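PDB 1TU1: effector EagT6 from Pseudomonas aeruginosa, which plays an essential role in delivering the toxin Tse6 to target cells, acting as a homodimer needed to load Tse6 onto VgrG1a. Local coordinates for residues 4-9 with 21-26; 103-108 with 130-135. All coordinates share one frame; numbering follows the deposited sequence. Where two conformers were deposited one is given.

Contact 1. Residues 4-9 with 21-26; sequences TLYRLH and DQSINI
Tyr-6 and Asp-21 meet chiefly through a single water, seated in the plane of the tyrosine ring at its edge. The water accepts from Tyr-6 OH at 2.5 Å and donates to Asp-21 OD2 at 2.4 Å. Both lengths are short for a water, so the finer geometry of this site is doubtful. The direct approach is looser: Tyr-6 CE1 lies 4.1 Å from Asp-21 OD2, with ring and carboxylate nearly perpendicular (83°). The Tyr-6 bond to CB already points at residues 21-26, and with CG anti to the backbone N (chi1 -177°) the ring carries OH on toward Ser-23.

The other carboxylate oxygen is occupied within its own segment. Asp-21 OD1 accepts from Ser-23 N at 2.9 Å, met from above the carboxylate plane, which closes an Asx turn. It also accepts from Ser-23 OG at 2.7 Å through its syn lone pair. The two bonds would hold the carboxylate's rotation. Ser-23 OG comes within 3.4 Å of Tyr-6 OH.

The phenol is also hydrogen-bonded to the side chain of Asn-25 of the second subunit, whose amide orientation is uncertain, and Ser-23 OG to the backbone N of Ile-26 of that subunit, so the site belongs to the dimer interface. Strand 3-7 pairs antiparallel with 11-16, where Tyr-6 packs on Leu-13 and Ile-15. Residues 21-26 lead into strand 25-29, outermost in the chain's six-stranded sheet, beside strand 38-45. Asp-21, in the short strand 20-21, pairs antiparallel with a strand of the second subunit, so beta pairing continues across the interface.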
ATOM      1  N   THR A   4      -6.469 -14.492   8.564  1.00 42.54           N
ATOM      2  CA  THR A   4      -7.515 -14.183   7.606  1.00 39.73           C
ATOM      3  C   THR A   4      -6.960 -14.015   6.177  1.00 36.65           C
ATOM      4  O   THR A   4      -5.885 -13.475   5.989  1.00 33.36           O
ATOM      5  CB  THR A   4      -8.215 -12.929   8.071  1.00 40.64           C
ATOM      6  OG1 THR A   4      -8.803 -13.183   9.365  1.00 42.12           O
ATOM      7  CG2 THR A   4      -9.404 -12.579   7.173  1.00 40.60           C
ATOM      8  N   LEU A   5      -7.721 -14.479   5.190  1.00 33.94           N
ATOM      9  CA  LEU A   5      -7.352 -14.374   3.782  1.00 32.62           C
ATOM     10  C   LEU A   5      -7.355 -12.927   3.304  1.00 30.73           C
ATOM     11  O   LEU A   5      -8.383 -12.275   3.331  1.00 32.55           O
ATOM     12  CB  LEU A   5      -8.317 -15.178   2.914  1.00 32.13           C
ATOM     13  CG  LEU A   5      -7.848 -15.468   1.489  1.00 33.85           C
ATOM     14  CD1 LEU A   5      -6.426 -16.019   1.434  1.00 32.78           C
ATOM     15  CD2 LEU A   5      -8.823 -16.463   0.837  1.00 36.39           C
ATOM     16  N   TYR A   6      -6.213 -12.442   2.843  1.00 27.29           N
ATOM     17  CA  TYR A   6      -6.060 -11.056   2.436  1.00 24.56           C
ATOM     18  C   TYR A   6      -5.866 -10.986   0.915  1.00 24.60           C
ATOM     19  O   TYR A   6      -5.025 -11.676   0.352  1.00 22.03           O
ATOM     20  CB  TYR A   6      -4.851 -10.463   3.138  1.00 24.32           C
ATOM     21  CG  TYR A   6      -4.655  -9.017   2.826  1.00 22.32           C
ATOM     22  CD1 TYR A   6      -5.343  -8.038   3.535  1.00 19.82           C
ATOM     23  CD2 TYR A   6      -3.777  -8.608   1.800  1.00 21.56           C
ATOM     24  CE1 TYR A   6      -5.177  -6.702   3.238  1.00 18.22           C
ATOM     25  CE2 TYR A   6      -3.599  -7.272   1.517  1.00 19.82           C
ATOM     26  CZ  TYR A   6      -4.311  -6.321   2.223  1.00 19.76           C
ATOM     27  OH  TYR A   6      -4.136  -4.985   1.934  1.00 18.54           O
ATOM     28  N   ARG A   7      -6.646 -10.144   0.271  1.00 24.42           N
ATOM     29  CA  ARG A   7      -6.671 -10.048  -1.175  1.00 25.77           C
ATOM     30  C   ARG A   7      -5.930  -8.789  -1.629  1.00 24.30           C
ATOM     31  O   ARG A   7      -6.186  -7.671  -1.125  1.00 23.63           O
ATOM     32  CB  ARG A   7      -8.105 -10.023  -1.734  0.51 26.19           C
ATOM     33  CG  ARG A   7      -9.114 -10.876  -0.994  0.51 30.83           C
ATOM     34  CD  ARG A   7      -8.670 -12.302  -0.709  0.51 36.42           C
ATOM     35  NE  ARG A   7      -9.724 -13.256  -0.335  0.51 41.47           N
ATOM     36  CZ  ARG A   7     -10.790 -13.026   0.440  0.51 44.76           C
ATOM     37  NH1 ARG A   7     -11.050 -11.833   0.968  0.51 46.22           N
ATOM     38  NH2 ARG A   7     -11.632 -14.032   0.682  0.51 46.25           N
ATOM     39  N   LEU A   8      -4.982  -8.988  -2.550  1.00 22.45           N
ATOM     40  CA  LEU A   8      -4.377  -7.898  -3.305  1.00 21.82           C
ATOM     41  C   LEU A   8      -4.505  -8.186  -4.813  1.00 22.06           C
ATOM     42  O   LEU A   8      -5.058  -9.204  -5.221  1.00 22.03           O
ATOM     43  CB  LEU A   8      -2.930  -7.649  -2.881  1.00 21.22           C
ATOM     44  CG  LEU A   8      -1.922  -8.797  -2.849  1.00 20.50           C
ATOM     45  CD1 LEU A   8      -0.523  -8.273  -3.083  1.00 20.71           C
ATOM     46  CD2 LEU A   8      -1.974  -9.553  -1.536  1.00 22.13           C
ATOM     47  N   HIS A   9      -4.089  -7.238  -5.629  1.00 22.67           N
ATOM     48  CA  HIS A   9      -4.351  -7.298  -7.065  1.00 23.35           C
ATOM     49  C   HIS A   9      -3.596  -8.460  -7.711  1.00 23.34           C
ATOM     50  O   HIS A   9      -4.125  -9.110  -8.616  1.00 24.02           O
ATOM     51  CB  HIS A   9      -3.984  -5.965  -7.722  1.00 23.36           C
ATOM     52  CG  HIS A   9      -4.305  -5.899  -9.188  1.00 25.73           C
ATOM     53  ND1 HIS A   9      -5.573  -6.109  -9.683  1.00 28.48           N
ATOM     54  CD2 HIS A   9      -3.522  -5.614 -10.260  1.00 28.88           C
ATOM     55  CE1 HIS A   9      -5.554  -5.982 -11.004  1.00 32.14           C
ATOM     56  NE2 HIS A   9      -4.320  -5.688 -11.379  1.00 30.52           N
ATOM     57  N   ASP A  21      -2.511  -3.578   9.713  1.00 23.30           N
ATOM     58  CA  ASP A  21      -2.503  -3.206   8.296  1.00 23.49           C
ATOM     59  C   ASP A  21      -2.343  -1.713   8.088  1.00 23.48           C
ATOM     60  O   ASP A  21      -3.121  -0.943   8.616  1.00 24.42           O
ATOM     61  CB  ASP A  21      -3.806  -3.690   7.672  1.00 23.54           C
ATOM     62  CG  ASP A  21      -3.927  -3.346   6.209  1.00 23.10           C
ATOM     63  OD1 ASP A  21      -2.909  -3.065   5.541  1.00 23.36           O
ATOM     64  OD2 ASP A  21      -5.041  -3.345   5.660  1.00 23.50           O
ATOM     65  N   GLN A  22      -1.329  -1.317   7.310  1.00 22.68           N
ATOM     66  CA  GLN A  22      -1.010   0.083   7.006  1.00 22.67           C
ATOM     67  C   GLN A  22      -0.909   0.284   5.472  1.00 21.14           C
ATOM     68  O   GLN A  22      -0.270   1.214   4.995  1.00 20.13           O
ATOM     69  CB  GLN A  22       0.303   0.496   7.700  1.00 23.45           C
ATOM     70  CG  GLN A  22       0.287   0.241   9.224  1.00 27.20           C
ATOM     71  CD  GLN A  22       1.532   0.705   9.986  1.00 32.41           C
ATOM     72  OE1 GLN A  22       1.531   0.677  11.230  1.00 35.34           O
ATOM     73  NE2 GLN A  22       2.589   1.088   9.271  1.00 32.60           N
ATOM     74  N   SER A  23      -1.541  -0.606   4.733  1.00 19.89           N
ATOM     75  CA  SER A  23      -1.413  -0.661   3.283  1.00 19.95           C
ATOM     76  C   SER A  23      -1.882   0.641   2.596  1.00 20.32           C
ATOM     77  O   SER A  23      -2.848   1.253   3.015  1.00 19.49           O
ATOM     78  CB  SER A  23      -2.208  -1.845   2.753  1.00 18.96           C
ATOM     79  OG  SER A  23      -1.602  -3.041   3.192  1.00 18.77           O
ATOM     80  N   ILE A  24      -1.174   1.044   1.547  1.00 20.72           N
ATOM     81  CA  ILE A  24      -1.568   2.201   0.746  1.00 21.26           C
ATOM     82  C   ILE A  24      -1.515   1.855  -0.750  1.00 20.73           C
ATOM     83  O   ILE A  24      -0.492   1.372  -1.267  1.00 20.92           O
ATOM     84  CB  ILE A  24      -0.630   3.393   1.078  0.66 22.20           C
ATOM     85  CG1 ILE A  24      -0.630   3.701   2.584  0.66 25.38           C
ATOM     86  CG2 ILE A  24      -1.048   4.653   0.355  0.66 23.08           C
ATOM     87  CD1 ILE A  24       0.506   4.573   3.016  0.66 28.71           C
ATOM     88  N   ASN A  25      -2.629   2.037  -1.448  1.00 20.28           N
ATOM     89  CA  ASN A  25      -2.619   1.946  -2.907  1.00 20.17           C
ATOM     90  C   ASN A  25      -2.344   3.309  -3.481  1.00 20.37           C
ATOM     91  O   ASN A  25      -2.957   4.293  -3.072  1.00 19.51           O
ATOM     92  CB  ASN A  25      -3.912   1.390  -3.455  1.00 20.09           C
ATOM     93  CG  ASN A  25      -4.231   0.024  -2.901  1.00 21.13           C
ATOM     94  OD1 ASN A  25      -3.684  -0.997  -3.351  1.00 23.04           O
ATOM     95  ND2 ASN A  25      -5.070  -0.002  -1.867  1.00 15.68           N
ATOM     96  N   ILE A  26      -1.397   3.388  -4.415  1.00 19.92           N
ATOM     97  CA  ILE A  26      -0.930   4.673  -4.908  1.00 20.61           C
ATOM     98  C   ILE A  26      -1.025   4.633  -6.430  1.00 21.76           C
ATOM     99  O   ILE A  26      -0.468   3.715  -7.046  1.00 20.77           O
ATOM    100  CB  ILE A  26       0.515   4.950  -4.484  1.00 20.66           C
ATOM    101  CG1 ILE A  26       0.647   4.975  -2.944  1.00 20.67           C
ATOM    102  CG2 ILE A  26       1.010   6.243  -5.125  1.00 21.27           C
ATOM    103  CD1 ILE A  26       2.063   4.984  -2.452  1.00 21.29           C
TER
HETATM  104  O   HOH W   1      -5.584  -3.509   3.313  1.00 21.02           O

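Contact 2. Residues 103-108 with 130-135; sequences RQVFIE and PAWKQA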
ATOM      1  N   ARG A 103      -9.580  16.054  -2.831  1.00 32.53           N
ATOM      2  CA  ARG A 103     -10.910  15.474  -2.817  1.00 31.83           C
ATOM      3  C   ARG A 103     -10.775  14.109  -2.136  1.00 30.33           C
ATOM      4  O   ARG A 103     -10.222  13.162  -2.725  1.00 30.22           O
ATOM      5  CB  ARG A 103     -11.458  15.351  -4.227  1.00 32.20           C
ATOM      6  CG  ARG A 103     -11.379  16.684  -5.018  1.00 35.70           C
ATOM      7  CD  ARG A 103     -12.368  16.793  -6.149  1.00 37.42           C
ATOM      8  NE  ARG A 103     -13.729  17.023  -5.688  1.00 40.30           N
ATOM      9  CZ  ARG A 103     -14.783  17.132  -6.493  1.00 44.30           C
ATOM     10  NH1 ARG A 103     -14.656  16.986  -7.800  1.00 46.73           N
ATOM     11  NH2 ARG A 103     -15.993  17.335  -5.989  1.00 45.86           N
ATOM     12  N   GLN A 104     -11.253  14.045  -0.894  1.00 27.82           N
ATOM     13  CA  GLN A 104     -11.017  12.942   0.032  1.00 26.92           C
ATOM     14  C   GLN A 104     -12.338  12.268   0.431  1.00 26.22           C
ATOM     15  O   GLN A 104     -13.230  12.914   0.983  1.00 26.99           O
ATOM     16  CB  GLN A 104     -10.289  13.470   1.259  1.00 26.60           C
ATOM     17  CG  GLN A 104      -9.692  12.415   2.159  1.00 26.76           C
ATOM     18  CD  GLN A 104      -8.671  12.973   3.115  1.00 27.71           C
ATOM     19  OE1 GLN A 104      -8.979  13.846   3.929  1.00 27.83           O
ATOM     20  NE2 GLN A 104      -7.433  12.491   3.008  1.00 26.50           N
ATOM     21  N   VAL A 105     -12.491  10.993   0.100  1.00 24.39           N
ATOM     22  CA  VAL A 105     -13.713  10.254   0.397  1.00 23.12           C
ATOM     23  C   VAL A 105     -13.452   9.260   1.542  1.00 22.66           C
ATOM     24  O   VAL A 105     -12.500   8.470   1.506  1.00 21.02           O
ATOM     25  CB  VAL A 105     -14.221   9.518  -0.814  1.00 22.91           C
ATOM     26  CG1 VAL A 105     -15.528   8.737  -0.494  1.00 23.30           C
ATOM     27  CG2 VAL A 105     -14.459  10.487  -2.005  1.00 24.72           C
ATOM     28  N   PHE A 106     -14.290   9.319   2.567  1.00 21.50           N
ATOM     29  CA  PHE A 106     -14.216   8.373   3.665  1.00 21.25           C
ATOM     30  C   PHE A 106     -15.364   7.426   3.490  1.00 22.14           C
ATOM     31  O   PHE A 106     -16.518   7.869   3.370  1.00 22.62           O
ATOM     32  CB  PHE A 106     -14.338   9.106   4.988  1.00 21.36           C
ATOM     33  CG  PHE A 106     -13.263  10.098   5.233  1.00 22.05           C
ATOM     34  CD1 PHE A 106     -12.180   9.767   6.030  1.00 21.49           C
ATOM     35  CD2 PHE A 106     -13.317  11.370   4.675  1.00 23.48           C
ATOM     36  CE1 PHE A 106     -11.170  10.688   6.290  1.00 23.22           C
ATOM     37  CE2 PHE A 106     -12.301  12.314   4.934  1.00 24.40           C
ATOM     38  CZ  PHE A 106     -11.223  11.968   5.733  1.00 23.89           C
ATOM     39  N   ILE A 107     -15.069   6.123   3.429  1.00 20.84           N
ATOM     40  CA  ILE A 107     -16.095   5.115   3.231  1.00 20.75           C
ATOM     41  C   ILE A 107     -16.130   4.205   4.447  1.00 20.26           C
ATOM     42  O   ILE A 107     -15.172   3.503   4.740  1.00 19.21           O
ATOM     43  CB  ILE A 107     -15.853   4.267   1.963  1.00 20.04           C
ATOM     44  CG1 ILE A 107     -15.613   5.161   0.739  1.00 21.05           C
ATOM     45  CG2 ILE A 107     -17.030   3.290   1.749  1.00 19.32           C
ATOM     46  CD1 ILE A 107     -15.266   4.391  -0.512  1.00 22.19           C
ATOM     47  N   GLU A 108     -17.249   4.232   5.161  1.00 21.28           N
ATOM     48  CA  GLU A 108     -17.418   3.394   6.334  1.00 20.03           C
ATOM     49  C   GLU A 108     -17.309   1.924   5.938  1.00 19.85           C
ATOM     50  O   GLU A 108     -18.025   1.464   5.090  1.00 19.71           O
ATOM     51  CB  GLU A 108     -18.786   3.603   7.001  1.00 19.96           C
ATOM     52  CG  GLU A 108     -18.782   2.947   8.376  1.00 19.56           C
ATOM     53  CD  GLU A 108     -20.097   3.072   9.148  1.00 19.63           C
ATOM     54  OE1 GLU A 108     -21.180   3.259   8.532  1.00 21.31           O
ATOM     55  OE2 GLU A 108     -19.991   2.961  10.381  1.00 21.60           O
ATOM     56  N   PRO A 130     -12.522  14.628 -14.133  1.00 34.87           N
ATOM     57  CA  PRO A 130     -13.252  13.607 -14.888  1.00 34.01           C
ATOM     58  C   PRO A 130     -12.775  12.169 -14.647  1.00 33.23           C
ATOM     59  O   PRO A 130     -13.607  11.270 -14.440  1.00 32.67           O
ATOM     60  CB  PRO A 130     -13.014  14.025 -16.345  1.00 35.06           C
ATOM     61  CG  PRO A 130     -12.802  15.493 -16.261  1.00 34.88           C
ATOM     62  CD  PRO A 130     -12.018  15.691 -15.021  1.00 35.10           C
ATOM     63  N   ALA A 131     -11.462  11.945 -14.701  1.00 31.76           N
ATOM     64  CA  ALA A 131     -10.910  10.609 -14.518  1.00 30.76           C
ATOM     65  C   ALA A 131     -11.091  10.149 -13.061  1.00 29.79           C
ATOM     66  O   ALA A 131     -11.443   9.019 -12.829  1.00 29.15           O
ATOM     67  CB  ALA A 131      -9.437  10.579 -14.892  1.00 30.53           C
ATOM     68  N   TRP A 132     -10.834  11.038 -12.112  1.00 29.40           N
ATOM     69  CA  TRP A 132     -11.075  10.750 -10.700  1.00 29.85           C
ATOM     70  C   TRP A 132     -12.540  10.308 -10.459  1.00 30.52           C
ATOM     71  O   TRP A 132     -12.799   9.238  -9.894  1.00 29.27           O
ATOM     72  CB  TRP A 132     -10.759  11.968  -9.871  1.00 29.71           C
ATOM     73  CG  TRP A 132     -11.179  11.828  -8.463  1.00 30.16           C
ATOM     74  CD1 TRP A 132     -10.597  11.051  -7.505  1.00 29.27           C
ATOM     75  CD2 TRP A 132     -12.301  12.462  -7.845  1.00 31.86           C
ATOM     76  NE1 TRP A 132     -11.276  11.186  -6.319  1.00 31.12           N
ATOM     77  CE2 TRP A 132     -12.326  12.049  -6.496  1.00 31.15           C
ATOM     78  CE3 TRP A 132     -13.292  13.354  -8.296  1.00 33.11           C
ATOM     79  CZ2 TRP A 132     -13.307  12.484  -5.592  1.00 32.85           C
ATOM     80  CZ3 TRP A 132     -14.270  13.793  -7.388  1.00 33.29           C
ATOM     81  CH2 TRP A 132     -14.272  13.348  -6.058  1.00 31.99           C
ATOM     82  N   LYS A 133     -13.471  11.134 -10.941  1.00 31.11           N
ATOM     83  CA  LYS A 133     -14.917  10.924 -10.764  1.00 32.29           C
ATOM     84  C   LYS A 133     -15.302   9.557 -11.270  1.00 31.53           C
ATOM     85  O   LYS A 133     -15.940   8.777 -10.550  1.00 31.11           O
ATOM     86  CB  LYS A 133     -15.743  11.997 -11.487  0.56 32.32           C
ATOM     87  CG  LYS A 133     -17.261  11.890 -11.233  0.56 34.40           C
ATOM     88  CD  LYS A 133     -18.022  13.044 -11.906  0.56 36.84           C
ATOM     89  CE  LYS A 133     -19.370  12.625 -12.495  0.56 37.98           C
ATOM     90  NZ  LYS A 133     -19.860  13.680 -13.425  0.56 38.28           N
ATOM     91  N   GLN A 134     -14.897   9.262 -12.506  1.00 30.31           N
ATOM     92  CA  GLN A 134     -15.240   8.019 -13.151  1.00 29.57           C
ATOM     93  C   GLN A 134     -14.735   6.819 -12.338  1.00 29.29           C
ATOM     94  O   GLN A 134     -15.458   5.831 -12.154  1.00 29.08           O
ATOM     95  CB  GLN A 134     -14.648   7.963 -14.571  1.00 29.80           C
ATOM     96  CG  GLN A 134     -14.802   6.615 -15.277  1.00 30.47           C
ATOM     97  CD  GLN A 134     -16.268   6.215 -15.500  1.00 31.84           C
ATOM     98  OE1 GLN A 134     -17.146   7.080 -15.552  1.00 35.25           O
ATOM     99  NE2 GLN A 134     -16.526   4.912 -15.623  1.00 31.60           N
ATOM    100  N   ALA A 135     -13.468   6.877 -11.934  1.00 28.16           N
ATOM    101  CA  ALA A 135     -12.850   5.809 -11.158  1.00 27.41           C
ATOM    102  C   ALA A 135     -13.677   5.538  -9.897  1.00 26.23           C
ATOM    103  O   ALA A 135     -14.029   4.385  -9.606  1.00 25.56           O
ATOM    104  CB  ALA A 135     -11.439   6.200 -10.758  1.00 27.31           C
TER
HETATM  105  O   HOH W   2     -11.145  10.715  -3.497  1.00 26.55           O
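Arg-103 lies across one face of the Trp-132 indole, its side chain crossing the tryptophan at about a right angle. Contact begins at the root: Arg-103 CB rests over the rim of the ring, 3.7 Å from Trp-132 CZ2. From there the chain runs through CG to CD, which sits over the six-membered ring of Trp-132 in a CH-pi contact, 4.1 Å from the centroid and 23° off the ring normal. A bend at chi3 (74°) then carries the guanidinium outward over the CZ3-CH2 edge. Arg-103 NE stands 3.7 Å from Trp-132 CH2, and Arg-103 CZ is 3.5 Å from Trp-132 CZ3. At the tip, Arg-103 NH1 comes within 3.2 Å of Trp-132 CZ3, which lies over one face of the guanidinium toward its rim. NH2 only grazes CZ3 and is hydrogen-bonded outside the two segments. The two flat groups remain tilted by 34°, short of a parallel stack.

Val-105 takes the ring edge, near its plane, its CG2 4.3 Å from Trp-132 CZ2. Also at the edge, in the indole plane, a water accepts from Trp-132 NE1 at 2.9 Å and donates to Arg-103 O at 2.7 Å, tying helix 125-137 to the backbone of strand 98-107.

Arg-103 forms salt bridges through NE to Asp-90 and through NH1 to Glu-129, on the same helix as Trp-132, which probably helps keep the guanidinium over the indole. The arginine's methylenes and guanidinium face pack on the aromatic ring while its N-H groups serve the acids; the two carboxylates would probably balance the buried positive charge.

In the fold
The two contacts follow each other along the chain without touching: their centres are 19 Å apart and their nearest atoms about 10 Å. The six-stranded sheet connects them. Contact 1 reaches its edge strand 25-29, contact 2 the strand 98-107, with strands 38-45 and 113-120 between. Both also touch the second subunit. Trp-19 of that subunit, from the stretch joining segments 4-9 and 21-26 there, packs on Ala-131 and Ala-135 of helix 125-137. Contact 1 thus lies in the dimer interface, while contact 2 lies on a helix that packs on the partner through those two alanines. A 1,2-ethanediol, probably from crystallisation, lies about 5 Å from the Trp-132 side chain.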